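Local coordinates for putative tryptophan halogenase (Xanthomonas campestris pv. campestris, PDB 6Y1W), which probably acts as a flavin-dependent halogenase, using FAD to halogenate an as yet unspecified substrate, at residues S36-R41 with R360-F365; V67-L72 with R356-L361; V19-G24 with M30-L35. One frame throughout, in Å; residues are numbered along the deposited sequence.

Contact 1: residues S36-R41 with R360-F365; sequences SKLLGR and RLLQTF
Phe365 lays its ring against the end of Leu39, and beside this pair Leu38 and Leu362 meet methyl to methyl. The phenylalanine follows helix 350-363, and its ring can be traced atom by atom. CB already lies 4.1 Å from Leu39 CD1. With CG anti to the backbone N, chi1 -161° turns the ring in toward helix 25-39 and strand 18-22, and the same methyl covers its first atoms: Leu39 CD1 is 3.7 Å from Phe365 CG. Past CD2 the contact fades, since CE2 is already 4.1 Å from Leu39 CD1. Along the other side and toward the tip new neighbours take over, with CE1 packed on Leu35 CD1, which lies on the same side of the ring as Leu39 CD1 but out past its rim, and CZ reaching Val19 CG2. The Leu39 contact is a CH-pi interaction: Leu39 CD1 stands 3.9 Å from the centroid of the Phe365 ring, 24° off the normal, somewhat toward the rim. The two side chains pass alongside one another, and CD1 is the leucine atom that touches the ring.

The second pair differs in style. Leu38 and Leu362 approach tip to tip, Leu38 CD2 standing 4.1 Å from Leu362 CD2. Leu362 CD2 also comes within 4.4 Å of Leu39 CD1, which ties the two pairs into one apolar cluster. Leucine suits this place because its branched tip puts a methyl within reach of the other helix, while the flat phenylalanine gives a broad face for a methyl to rest on.

The second subunit covers part of the cluster: its His115 packs on Leu38, its Val462 on Leu39, and its His460 hydrogen-bonds to Leu362 O. Within the chain, Leu217 packs on Phe365, placing this junction of helices 25-39 and 350-363 beside the starts of strands 18-22 and 217-220 and on the subunit interface.

Contact 2: residues V67-L72 with R356-L361; sequences VTFHRL and RGIVRL
Phe69 and Val359 bury the most surface here, with Ile358 next. The phenylalanine offers its ring edge rather than a face: Phe69 CD1 lies 4.2 Å from Val359 CG2, a methyl close to the ring plane. Farther along the same edge, Phe69 CE1 is 4.4 Å from Ile358 CG2. The ring gets there because its CG is anti to the backbone N (chi1 -168°), which swings it across to the other helix although the bond leaving its CA does not aim that way. Val359 fits because its beta branch sets CG2 at the helix surface, where it serves two partners: Leu72 CD1, one turn on from Phe69, is 4.3 Å from that same Val359 CG2. These contacts are all apolar and rather loose, in keeping with axes that come no closer than 11.9 Å and cross at 39°.

Helix 25-39 lies alongside, its Met30 and Ala34 packing on both Phe69 and Ile358. Tyr377 of helix 371-397 hydrogen-bonds to Gly357 O and so borders helix 350-363. Helix 65-73 has a neighbour of its own, for Trp116 of the second subunit packs on Leu72.

Contact 3: residues V19-G24 with M30-L35; sequences VVIAGG and MAAAAL
Val19 and Leu35 point at each other tip to tip, whereas Ile21 drives a single methyl down onto the helix backbone. Leu35 CD2 is 3.5 Å from Val19 CG1 and nearly as near to the other valine side-chain carbons, so this one methyl sits over the whole isopropyl group. Leu35 extends with CG anti to its own backbone N (chi1 180°), which carries that methyl to the strand. Ile21 spreads its long branch toward the helix, and its CD1 rests 3.6 Å from Ala32 CA, with Ala32 CB at 3.8 Å from Ile21 CD1 and Ala31 CB at its flank. The small alanines suit this place, for they let an isoleucine reach the main chain of the helix.

Strand 19-22 and helix 30-35 run at 157°, nearly antiparallel, as in the first beta-alpha-beta unit of a Rossmann-type dinucleotide-binding fold. Gly23, at phi 105°, turns the chain out of the strand and touches a bound meso-2,3-butanediol, and the adjoining Gly24 is a predicted FAD-binding residue. Backbone bonds of Val19 and Ile21 go to Thr46, and those of Val20 to Leu217 and Leu219, on flanking strands; the face toward the helix is apolar, and packing alone joins the two segments.

In the fold
Contacts 1 and 3 share helix 25-39, while contacts 1 and 2 share helix 350-363. Met30 and Ala34 of helix 25-39 also touch Phe69 and Ile358 of contact 2. The centres of contacts 1 and 2 lie about 10 Å apart, those of 1 and 3 about 11 Å, and those of 2 and 3 about 13 Å. Ala34 is one link between them, its CB lying 3.5 Å from Ile358 CG2 and 3.7 Å from Leu362 CD1. Contact 3 holds Gly24 of the predicted FAD site and Gly23 of the meso-2,3-butanediol pocket. Contact 2 is nearby: between side chains, Ile358 is about 7 Å from Ala27, and Phe69 about 7 Å from Ile351. Contact 1 lies away from the annotated sites.

Contact 1: residues S36-R41 with R360-F365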
loop_
_atom_site.group_PDB
_atom_site.type_symbol
_atom_site.label_atom_id
_atom_site.label_comp_id
_atom_site.label_asym_id
_atom_site.label_seq_id
_atom_site.Cartn_x
_atom_site.Cartn_y
_atom_site.Cartn_z
ATOM N N SER A 36 -0.902 -26.172 8.843
ATOM C CA SER A 36 -0.630 -27.052 9.975
ATOM C C SER A 36 0.341 -26.403 10.952
ATOM O O SER A 36 0.188 -26.559 12.172
ATOM C CB SER A 36 -0.117 -28.424 9.503
ATOM O OG SER A 36 1.198 -28.331 8.923
ATOM N N LYS A 37 1.327 -25.658 10.440
ATOM C CA LYS A 37 2.241 -24.921 11.316
ATOM C C LYS A 37 1.473 -24.001 12.257
ATOM O O LYS A 37 1.650 -24.061 13.481
ATOM C CB LYS A 37 3.245 -24.118 10.467
ATOM C CG LYS A 37 3.864 -22.869 11.196
ATOM C CD LYS A 37 4.803 -23.282 12.268
ATOM C CE LYS A 37 5.493 -22.063 12.902
ATOM N NZ LYS A 37 6.448 -22.583 13.853
ATOM N N LEU A 38 0.534 -23.219 11.706
ATOM C CA LEU A 38 -0.136 -22.182 12.488
ATOM C C LEU A 38 -1.304 -22.728 13.302
ATOM O O LEU A 38 -1.480 -22.335 14.456
ATOM C CB LEU A 38 -0.624 -21.061 11.571
ATOM C CG LEU A 38 -1.283 -19.875 12.255
ATOM C CD1 LEU A 38 -0.276 -19.106 12.994
ATOM C CD2 LEU A 38 -1.983 -19.013 11.210
ATOM N N LEU A 39 -2.129 -23.615 12.713
ATOM C CA LEU A 39 -3.407 -23.990 13.308
ATOM C C LEU A 39 -3.565 -25.501 13.480
ATOM O O LEU A 39 -4.668 -25.957 13.800
ATOM C CB LEU A 39 -4.580 -23.430 12.465
ATOM C CG LEU A 39 -4.680 -21.901 12.476
ATOM C CD1 LEU A 39 -5.762 -21.384 11.531
ATOM C CD2 LEU A 39 -4.976 -21.436 13.900
ATOM N N GLY A 40 -2.507 -26.291 13.251
ATOM C CA GLY A 40 -2.637 -27.740 13.333
ATOM C C GLY A 40 -3.035 -28.237 14.723
ATOM O O GLY A 40 -3.459 -29.385 14.859
ATOM N N ARG A 41 -2.869 -27.417 15.770
ATOM C CA ARG A 41 -3.335 -27.873 17.097
ATOM C C ARG A 41 -4.842 -27.775 17.231
ATOM O O ARG A 41 -5.433 -28.405 18.125
ATOM C CB ARG A 41 -2.682 -27.059 18.221
ATOM C CG ARG A 41 -1.212 -27.353 18.320
ATOM C CD ARG A 41 -0.511 -26.349 19.254
ATOM N NE ARG A 41 -1.191 -26.210 20.535
ATOM C CZ ARG A 41 -0.748 -26.764 21.660
ATOM N NH1 ARG A 41 0.370 -27.488 21.631
ATOM N NH2 ARG A 41 -1.412 -26.605 22.804
ATOM N N ARG A 360 -3.069 -15.059 2.639
ATOM C CA ARG A 360 -4.299 -14.284 2.775
ATOM C C ARG A 360 -5.367 -15.088 3.495
ATOM O O ARG A 360 -6.098 -14.539 4.329
ATOM C CB ARG A 360 -4.822 -13.839 1.411
ATOM C CG ARG A 360 -5.934 -12.789 1.536
ATOM C CD ARG A 360 -6.561 -12.514 0.178
ATOM N NE ARG A 360 -5.521 -12.166 -0.800
ATOM C CZ ARG A 360 -5.194 -12.911 -1.851
ATOM N NH1 ARG A 360 -5.806 -14.064 -2.113
ATOM N NH2 ARG A 360 -4.215 -12.482 -2.651
ATOM N N LEU A 361 -5.454 -16.399 3.201
ATOM C CA LEU A 361 -6.432 -17.254 3.888
ATOM C C LEU A 361 -6.134 -17.302 5.379
ATOM O O LEU A 361 -7.048 -17.237 6.215
ATOM C CB LEU A 361 -6.386 -18.673 3.328
ATOM C CG LEU A 361 -7.343 -19.699 3.981
ATOM C CD1 LEU A 361 -8.809 -19.225 4.043
ATOM C CD2 LEU A 361 -7.265 -21.051 3.208
ATOM N N LEU A 362 -4.851 -17.481 5.736
ATOM C CA LEU A 362 -4.522 -17.551 7.160
ATOM C C LEU A 362 -4.815 -16.217 7.855
ATOM O O LEU A 362 -5.211 -16.192 9.037
ATOM C CB LEU A 362 -3.057 -17.971 7.329
ATOM C CG LEU A 362 -2.858 -19.439 6.944
ATOM C CD1 LEU A 362 -1.365 -19.839 7.035
ATOM C CD2 LEU A 362 -3.727 -20.375 7.784
ATOM N N GLN A 363 -4.628 -15.102 7.154
ATOM C CA GLN A 363 -4.946 -13.809 7.757
ATOM C C GLN A 363 -6.441 -13.559 7.884
ATOM O O GLN A 363 -6.833 -12.648 8.621
ATOM C CB GLN A 363 -4.287 -12.682 6.946
ATOM C CG GLN A 363 -2.792 -12.684 7.150
ATOM C CD GLN A 363 -2.099 -11.656 6.341
ATOM O OE1 GLN A 363 -2.509 -11.359 5.231
ATOM N NE2 GLN A 363 -0.994 -11.139 6.860
ATOM N N THR A 364 -7.279 -14.338 7.211
ATOM C CA THR A 364 -8.728 -14.212 7.358
ATOM C C THR A 364 -9.346 -15.550 7.739
ATOM O O THR A 364 -10.488 -15.858 7.378
ATOM C CB THR A 364 -9.370 -13.663 6.085
ATOM O OG1 THR A 364 -10.763 -13.395 6.329
ATOM C CG2 THR A 364 -9.234 -14.656 4.968
ATOM N N PHE A 365 -8.603 -16.360 8.513
ATOM C CA PHE A 365 -9.015 -17.738 8.676
ATOM C C PHE A 365 -10.344 -17.811 9.425
ATOM O O PHE A 365 -10.517 -17.126 10.434
ATOM C CB PHE A 365 -7.966 -18.620 9.389
ATOM C CG PHE A 365 -8.214 -20.075 9.126
ATOM C CD1 PHE A 365 -7.805 -20.652 7.920
ATOM C CD2 PHE A 365 -9.018 -20.819 9.974
ATOM C CE1 PHE A 365 -8.123 -21.964 7.631
ATOM C CE2 PHE A 365 -9.312 -22.139 9.678
ATOM C CZ PHE A 365 -8.878 -22.699 8.503
#

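Contact 2: residues V67-L72 with R356-L361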
loop_
_atom_site.group_PDB
_atom_site.type_symbol
_atom_site.label_atom_id
_atom_site.label_comp_id
_atom_site.label_asym_id
_atom_site.label_seq_id
_atom_site.Cartn_x
_atom_site.Cartn_y
_atom_site.Cartn_z
ATOM N N VAL A 67 11.158 -16.009 0.568
ATOM C CA VAL A 67 12.048 -15.887 1.724
ATOM C C VAL A 67 11.225 -15.553 2.960
ATOM O O VAL A 67 11.420 -16.116 4.048
ATOM C CB VAL A 67 13.126 -14.818 1.467
ATOM C CG1 VAL A 67 14.121 -14.765 2.636
ATOM C CG2 VAL A 67 13.872 -15.092 0.178
ATOM N N THR A 68 10.289 -14.628 2.809
ATOM C CA THR A 68 9.385 -14.306 3.910
ATOM C C THR A 68 8.517 -15.494 4.303
ATOM O O THR A 68 8.297 -15.726 5.498
ATOM C CB THR A 68 8.529 -13.108 3.503
ATOM O OG1 THR A 68 9.399 -12.007 3.236
ATOM C CG2 THR A 68 7.547 -12.730 4.628
ATOM N N PHE A 69 7.960 -16.225 3.332
ATOM C CA PHE A 69 7.157 -17.420 3.652
ATOM C C PHE A 69 7.912 -18.365 4.595
ATOM O O PHE A 69 7.355 -18.881 5.579
ATOM C CB PHE A 69 6.809 -18.160 2.337
ATOM C CG PHE A 69 5.749 -19.255 2.476
ATOM C CD1 PHE A 69 4.466 -18.951 2.911
ATOM C CD2 PHE A 69 6.059 -20.576 2.120
ATOM C CE1 PHE A 69 3.470 -19.967 2.971
ATOM C CE2 PHE A 69 5.090 -21.605 2.204
ATOM C CZ PHE A 69 3.803 -21.293 2.614
ATOM N N HIS A 70 9.189 -18.609 4.312
ATOM C CA HIS A 70 9.936 -19.539 5.148
ATOM C C HIS A 70 10.221 -18.942 6.515
ATOM O O HIS A 70 10.261 -19.686 7.499
ATOM C CB HIS A 70 11.223 -19.969 4.423
ATOM C CG HIS A 70 10.923 -20.848 3.264
ATOM N ND1 HIS A 70 11.866 -21.216 2.328
ATOM C CD2 HIS A 70 9.775 -21.478 2.913
ATOM C CE1 HIS A 70 11.302 -22.011 1.434
ATOM N NE2 HIS A 70 10.038 -22.187 1.765
ATOM N N ARG A 71 10.343 -17.618 6.606
ATOM C CA ARG A 71 10.440 -16.995 7.920
ATOM C C ARG A 71 9.173 -17.189 8.726
ATOM O O ARG A 71 9.241 -17.411 9.940
ATOM C CB ARG A 71 10.746 -15.513 7.781
ATOM C CG ARG A 71 12.142 -15.329 7.344
ATOM C CD ARG A 71 12.670 -13.958 7.674
ATOM N NE ARG A 71 14.014 -13.916 7.125
ATOM C CZ ARG A 71 14.405 -13.100 6.161
ATOM N NH1 ARG A 71 13.546 -12.221 5.646
ATOM N NH2 ARG A 71 15.662 -13.174 5.722
ATOM N N LEU A 72 8.005 -17.058 8.085
ATOM C CA LEU A 72 6.756 -17.265 8.818
ATOM C C LEU A 72 6.660 -18.703 9.302
ATOM O O LEU A 72 6.176 -18.964 10.409
ATOM C CB LEU A 72 5.528 -16.951 7.936
ATOM C CG LEU A 72 5.505 -15.585 7.255
ATOM C CD1 LEU A 72 4.257 -15.449 6.378
ATOM C CD2 LEU A 72 5.603 -14.458 8.262
ATOM N N ARG A 356 0.510 -16.259 -1.781
ATOM C CA ARG A 356 -0.438 -15.184 -1.446
ATOM C C ARG A 356 -1.807 -15.746 -1.081
ATOM O O ARG A 356 -2.459 -15.265 -0.146
ATOM C CB ARG A 356 -0.595 -14.197 -2.609
ATOM C CG ARG A 356 0.663 -13.385 -2.894
ATOM C CD ARG A 356 1.063 -12.475 -1.708
ATOM N NE ARG A 356 -0.066 -11.628 -1.358
ATOM C CZ ARG A 356 -0.497 -11.417 -0.119
ATOM N NH1 ARG A 356 0.104 -12.002 0.918
ATOM N NH2 ARG A 356 -1.552 -10.621 0.077
ATOM N N GLY A 357 -2.282 -16.736 -1.831
ATOM C CA GLY A 357 -3.585 -17.302 -1.524
ATOM C C GLY A 357 -3.598 -17.920 -0.137
ATOM O O GLY A 357 -4.595 -17.828 0.585
ATOM N N ILE A 358 -2.493 -18.569 0.242
ATOM C CA ILE A 358 -2.396 -19.234 1.550
ATOM C C ILE A 358 -2.304 -18.197 2.670
ATOM O O ILE A 358 -3.023 -18.264 3.686
ATOM C CB ILE A 358 -1.163 -20.164 1.572
ATOM C CG1 ILE A 358 -1.334 -21.326 0.605
ATOM C CG2 ILE A 358 -0.887 -20.664 3.032
ATOM C CD1 ILE A 358 -0.005 -22.051 0.291
ATOM N N VAL A 359 -1.367 -17.261 2.534
ATOM C CA VAL A 359 -1.155 -16.253 3.561
ATOM C C VAL A 359 -2.414 -15.420 3.739
ATOM O O VAL A 359 -2.822 -15.118 4.869
ATOM C CB VAL A 359 0.060 -15.374 3.208
ATOM C CG1 VAL A 359 0.145 -14.134 4.164
ATOM C CG2 VAL A 359 1.329 -16.212 3.342
ATOM N N ARG A 360 -3.069 -15.059 2.639
ATOM C CA ARG A 360 -4.299 -14.284 2.775
ATOM C C ARG A 360 -5.367 -15.088 3.495
ATOM O O ARG A 360 -6.098 -14.539 4.329
ATOM C CB ARG A 360 -4.822 -13.839 1.411
ATOM C CG ARG A 360 -5.934 -12.789 1.536
ATOM C CD ARG A 360 -6.561 -12.514 0.178
ATOM N NE ARG A 360 -5.521 -12.166 -0.800
ATOM C CZ ARG A 360 -5.194 -12.911 -1.851
ATOM N NH1 ARG A 360 -5.806 -14.064 -2.113
ATOM N NH2 ARG A 360 -4.215 -12.482 -2.651
ATOM N N LEU A 361 -5.454 -16.399 3.201
ATOM C CA LEU A 361 -6.432 -17.254 3.888
ATOM C C LEU A 361 -6.134 -17.302 5.379
ATOM O O LEU A 361 -7.048 -17.237 6.215
ATOM C CB LEU A 361 -6.386 -18.673 3.328
ATOM C CG LEU A 361 -7.343 -19.699 3.981
ATOM C CD1 LEU A 361 -8.809 -19.225 4.043
ATOM C CD2 LEU A 361 -7.265 -21.051 3.208
#

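Contact 3: residues V19-G24 with M30-L35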
loop_
_atom_site.group_PDB
_atom_site.type_symbol
_atom_site.label_atom_id
_atom_site.label_comp_id
_atom_site.label_asym_id
_atom_site.label_seq_id
_atom_site.Cartn_x
_atom_site.Cartn_y
_atom_site.Cartn_z
ATOM N N VAL A 19 -10.255 -29.347 7.772
ATOM C CA VAL A 19 -9.850 -28.778 6.487
ATOM C C VAL A 19 -9.370 -29.911 5.599
ATOM O O VAL A 19 -8.519 -30.710 6.003
ATOM C CB VAL A 19 -8.749 -27.722 6.641
ATOM C CG1 VAL A 19 -8.337 -27.149 5.259
ATOM C CG2 VAL A 19 -9.207 -26.592 7.566
ATOM N N VAL A 20 -9.909 -29.971 4.385
ATOM C CA VAL A 20 -9.547 -31.018 3.440
ATOM C C VAL A 20 -8.876 -30.340 2.239
ATOM O O VAL A 20 -9.457 -29.429 1.640
ATOM C CB VAL A 20 -10.773 -31.832 3.004
ATOM C CG1 VAL A 20 -10.369 -32.813 1.929
ATOM C CG2 VAL A 20 -11.366 -32.553 4.217
ATOM N N ILE A 21 -7.666 -30.769 1.913
ATOM C CA ILE A 21 -6.881 -30.222 0.797
ATOM C C ILE A 21 -6.933 -31.241 -0.333
ATOM O O ILE A 21 -6.495 -32.386 -0.177
ATOM C CB ILE A 21 -5.432 -29.949 1.232
ATOM C CG1 ILE A 21 -5.450 -28.909 2.353
ATOM C CG2 ILE A 21 -4.581 -29.414 0.048
ATOM C CD1 ILE A 21 -4.111 -28.705 3.062
ATOM N N ALA A 22 -7.499 -30.860 -1.461
ATOM C CA ALA A 22 -7.612 -31.758 -2.615
ATOM C C ALA A 22 -6.454 -31.481 -3.554
ATOM O O ALA A 22 -6.382 -30.397 -4.129
ATOM C CB ALA A 22 -8.951 -31.564 -3.329
ATOM N N GLY A 23 -5.531 -32.434 -3.663
ATOM C CA GLY A 23 -4.355 -32.257 -4.492
ATOM C C GLY A 23 -3.099 -32.004 -3.679
ATOM O O GLY A 23 -3.126 -31.369 -2.621
ATOM N N GLY A 24 -1.973 -32.486 -4.205
ATOM C CA GLY A 24 -0.686 -32.329 -3.566
ATOM C C GLY A 24 0.137 -31.321 -4.331
ATOM O O GLY A 24 -0.335 -30.213 -4.612
ATOM N N MET A 30 2.323 -26.654 0.086
ATOM C CA MET A 30 2.526 -25.331 0.675
ATOM C C MET A 30 1.346 -24.966 1.569
ATOM O O MET A 30 1.531 -24.378 2.640
ATOM C CB MET A 30 2.718 -24.256 -0.406
ATOM C CG MET A 30 4.055 -24.218 -1.070
ATOM S SD MET A 30 4.209 -23.001 -2.418
ATOM C CE MET A 30 4.162 -21.471 -1.478
ATOM N N ALA A 31 0.127 -25.286 1.142
ATOM C CA ALA A 31 -1.045 -24.971 1.961
ATOM C C ALA A 31 -1.048 -25.801 3.235
ATOM O O ALA A 31 -1.296 -25.284 4.333
ATOM C CB ALA A 31 -2.321 -25.225 1.147
ATOM N N ALA A 32 -0.777 -27.104 3.101
ATOM C CA ALA A 32 -0.748 -27.968 4.274
ATOM C C ALA A 32 0.306 -27.507 5.254
ATOM O O ALA A 32 0.098 -27.565 6.467
ATOM C CB ALA A 32 -0.461 -29.412 3.867
ATOM N N ALA A 33 1.461 -27.079 4.742
ATOM C CA ALA A 33 2.565 -26.698 5.617
ATOM C C ALA A 33 2.224 -25.466 6.434
ATOM O O ALA A 33 2.407 -25.448 7.660
ATOM C CB ALA A 33 3.831 -26.455 4.773
ATOM N N ALA A 34 1.735 -24.410 5.771
ATOM C CA ALA A 34 1.434 -23.181 6.493
ATOM C C ALA A 34 0.243 -23.368 7.429
ATOM O O ALA A 34 0.264 -22.854 8.558
ATOM C CB ALA A 34 1.159 -22.043 5.504
ATOM N N LEU A 35 -0.805 -24.067 6.964
ATOM C CA LEU A 35 -1.997 -24.238 7.796
ATOM C C LEU A 35 -1.687 -25.093 9.017
ATOM O O LEU A 35 -2.154 -24.786 10.124
ATOM C CB LEU A 35 -3.125 -24.867 6.968
ATOM C CG LEU A 35 -4.437 -25.124 7.689
ATOM C CD1 LEU A 35 -4.997 -23.747 8.125
ATOM C CD2 LEU A 35 -5.427 -25.859 6.737
#